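Local structure of uridine phosphorylase (Phytophthora capsici LT1534, 6KD3) at residues S72-L77 with F99-V104. The protein catalyses the reversible phosphorolysis of uridine, splitting it with phosphate into uracil and ribose 1-phosphate. Residues are numbered along the deposited sequence; the frame is centred on the assembly and turned at random.
Sequences SVAKEL and FKVGPV
Val101 meets neighbouring residues of helix 66-77 with both of its methyls, one for each. Its CG1 lies against CG1 of Val73 at 3.5 Å, the two side chains slanting across one another, while its CG2 rests on the CB of Ala74, also at 3.5 Å, and close to the CA of that alanine. The torsion decides which methyl faces which neighbour: a chi1 of 52° directs CG1 to Val73, and CG2, anti to the backbone N, falls on Ala74, one residue further along the helix. Val73 is similarly forked. Its second methyl, CG2, points tip to tip at CG2 of Val104, a looser approach of 4.1 Å. Four buried aliphatic side chains thus join the segments, with no hydrogen bond between them. In the phosphorylase-superfamily domain this packs the helix of a beta-alpha-beta crossover, from strand 56-60 to its parallel neighbour 104-108, against the turn leading into the second strand, an outermost one, within this chain, of the sheet ordered 104-108, 56-60, 136-141, 265-269. A type II' turn from Val101 to Val104 brings both valines round to the helix; Gly102 takes the positive phi of 48°, and Val104 N returns a 2.6 Å hydrogen bond to Val101 O. Behind the turn, Lys100 NZ reaches Gly102 O at 2.7 Å from above the carbonyl plane, 44° out of it, and also forms a salt bridge with Asp53. Ile303 of helix 294-308 touches Val73, and Ile79 touches Val101, extending the apolar packing into the surrounding fold.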
ATOM      1  N   SER A  72      -0.121  -1.523  24.243  1.00 37.72           N
ATOM      2  CA  SER A  72       0.915  -0.907  25.070  1.00 33.65           C
ATOM      3  C   SER A  72       0.509   0.493  25.515  1.00 34.36           C
ATOM      4  O   SER A  72       0.602   0.834  26.699  1.00 37.07           O
ATOM      5  CB  SER A  72       2.233  -0.858  24.306  1.00 25.78           C
ATOM      6  OG  SER A  72       3.308  -0.922  25.215  1.00 24.87           O
ATOM      7  N   VAL A  73       0.055   1.324  24.574  1.00 35.43           N
ATOM      8  CA  VAL A  73      -0.438   2.651  24.922  1.00 34.42           C
ATOM      9  C   VAL A  73      -1.745   2.603  25.697  1.00 34.60           C
ATOM     10  O   VAL A  73      -2.202   3.642  26.187  1.00 39.21           O
ATOM     11  CB  VAL A  73      -0.598   3.502  23.650  1.00 24.14           C
ATOM     12  CG1 VAL A  73      -1.914   3.215  23.018  1.00 25.71           C
ATOM     13  CG2 VAL A  73      -0.433   4.983  23.976  1.00 26.99           C
ATOM     14  N   ALA A  74      -2.368   1.430  25.812  1.00 34.71           N
ATOM     15  CA  ALA A  74      -3.406   1.238  26.813  1.00 38.59           C
ATOM     16  C   ALA A  74      -2.793   0.922  28.161  1.00 36.21           C
ATOM     17  O   ALA A  74      -3.366   1.258  29.200  1.00 41.97           O
ATOM     18  CB  ALA A  74      -4.350   0.107  26.399  1.00 46.93           C
ATOM     19  N   LYS A  75      -1.630   0.278  28.151  1.00 31.42           N
ATOM     20  CA  LYS A  75      -0.950  -0.036  29.394  1.00 36.15           C
ATOM     21  C   LYS A  75      -0.380   1.207  30.065  1.00 34.66           C
ATOM     22  O   LYS A  75      -0.292   1.254  31.298  1.00 41.42           O
ATOM     23  CB  LYS A  75       0.152  -1.059  29.130  1.00 40.53           C
ATOM     24  N   GLU A  76      -0.000   2.225  29.290  1.00 30.52           N
ATOM     25  CA  GLU A  76       0.764   3.310  29.896  1.00 40.93           C
ATOM     26  C   GLU A  76      -0.130   4.269  30.677  1.00 39.02           C
ATOM     27  O   GLU A  76       0.205   4.633  31.815  1.00 38.92           O
ATOM     28  CB  GLU A  76       1.586   4.063  28.840  1.00 40.27           C
ATOM     29  CG  GLU A  76       2.743   3.230  28.222  1.00 43.93           C
ATOM     30  CD  GLU A  76       3.945   2.971  29.159  1.00 37.40           C
ATOM     31  OE1 GLU A  76       4.289   3.831  30.019  1.00 35.17           O
ATOM     32  OE2 GLU A  76       4.545   1.877  29.018  1.00 26.88           O
ATOM     33  N   LEU A  77      -1.274   4.671  30.097  1.00 38.15           N
ATOM     34  CA  LEU A  77      -2.192   5.610  30.750  1.00 40.18           C
ATOM     35  C   LEU A  77      -3.145   4.939  31.730  1.00 40.92           C
ATOM     36  O   LEU A  77      -3.736   5.623  32.573  1.00 47.60           O
ATOM     37  CB  LEU A  77      -3.000   6.397  29.700  1.00 45.44           C
ATOM     38  CG  LEU A  77      -3.970   7.455  30.250  1.00 47.01           C
ATOM     39  CD1 LEU A  77      -3.294   8.252  31.327  1.00 46.85           C
ATOM     40  CD2 LEU A  77      -4.497   8.383  29.160  1.00 37.25           C
ATOM     41  N   PHE A  99      -8.009   0.663  16.125  1.00 23.63           N
ATOM     42  CA  PHE A  99      -8.450   0.488  17.491  1.00 28.38           C
ATOM     43  C   PHE A  99      -8.854   1.866  18.003  1.00 33.67           C
ATOM     44  O   PHE A  99      -8.739   2.871  17.287  1.00 22.78           O
ATOM     45  CB  PHE A  99      -7.356  -0.182  18.335  1.00 28.03           C
ATOM     46  CG  PHE A  99      -6.867  -1.491  17.775  1.00 30.02           C
ATOM     47  N   LYS A 100      -9.395   1.901  19.225  1.00 33.45           N
ATOM     48  CA  LYS A 100      -9.595   3.155  19.958  1.00 31.56           C
ATOM     49  C   LYS A 100      -9.344   2.886  21.440  1.00 40.14           C
ATOM     50  O   LYS A 100     -10.238   2.397  22.155  1.00 28.42           O
ATOM     51  CB  LYS A 100     -10.979   3.762  19.766  1.00 29.12           C
ATOM     52  CG  LYS A 100     -11.216   4.902  20.772  1.00 27.57           C
ATOM     53  CD  LYS A 100     -12.422   5.750  20.440  1.00 31.95           C
ATOM     54  CE  LYS A 100     -12.434   7.109  21.159  1.00 27.97           C
ATOM     55  NZ  LYS A 100     -11.816   7.260  22.516  1.00 23.77           N
ATOM     56  N   VAL A 101      -8.135   3.225  21.893  1.00 33.24           N
ATOM     57  CA  VAL A 101      -7.828   3.302  23.312  1.00 28.00           C
ATOM     58  C   VAL A 101      -7.775   4.775  23.714  1.00 26.55           C
ATOM     59  O   VAL A 101      -6.985   5.546  23.158  1.00 29.68           O
ATOM     60  CB  VAL A 101      -6.516   2.574  23.630  1.00 27.33           C
ATOM     61  CG1 VAL A 101      -5.410   3.058  22.720  1.00 30.47           C
ATOM     62  CG2 VAL A 101      -6.159   2.761  25.103  1.00 37.45           C
ATOM     63  N   GLY A 102      -8.633   5.172  24.663  1.00 23.09           N
ATOM     64  CA  GLY A 102      -8.629   6.514  25.203  1.00 21.92           C
ATOM     65  C   GLY A 102      -8.590   7.556  24.105  1.00 23.45           C
ATOM     66  O   GLY A 102      -9.198   7.394  23.042  1.00 25.75           O
ATOM     67  N   PRO A 103      -7.840   8.623  24.305  1.00 25.41           N
ATOM     68  CA  PRO A 103      -7.737   9.622  23.237  1.00 22.94           C
ATOM     69  C   PRO A 103      -6.915   9.135  22.064  1.00 22.89           C
ATOM     70  O   PRO A 103      -6.675   9.913  21.141  1.00 23.36           O
ATOM     71  CB  PRO A 103      -7.060  10.821  23.921  1.00 19.54           C
ATOM     72  CG  PRO A 103      -6.278  10.231  25.032  1.00 26.36           C
ATOM     73  CD  PRO A 103      -7.060   9.001  25.497  1.00 31.11           C
ATOM     74  N   VAL A 104      -6.424   7.896  22.076  1.00 24.16           N
ATOM     75  CA  VAL A 104      -5.455   7.466  21.069  1.00 21.98           C
ATOM     76  C   VAL A 104      -6.197   6.785  19.932  1.00 28.02           C
ATOM     77  O   VAL A 104      -7.107   5.969  20.155  1.00 21.09           O
ATOM     78  CB  VAL A 104      -4.373   6.522  21.643  1.00 21.30           C
ATOM     79  CG1 VAL A 104      -3.140   6.526  20.733  1.00 21.33           C
ATOM     80  CG2 VAL A 104      -3.995   6.896  23.067  1.00 22.70           C
TER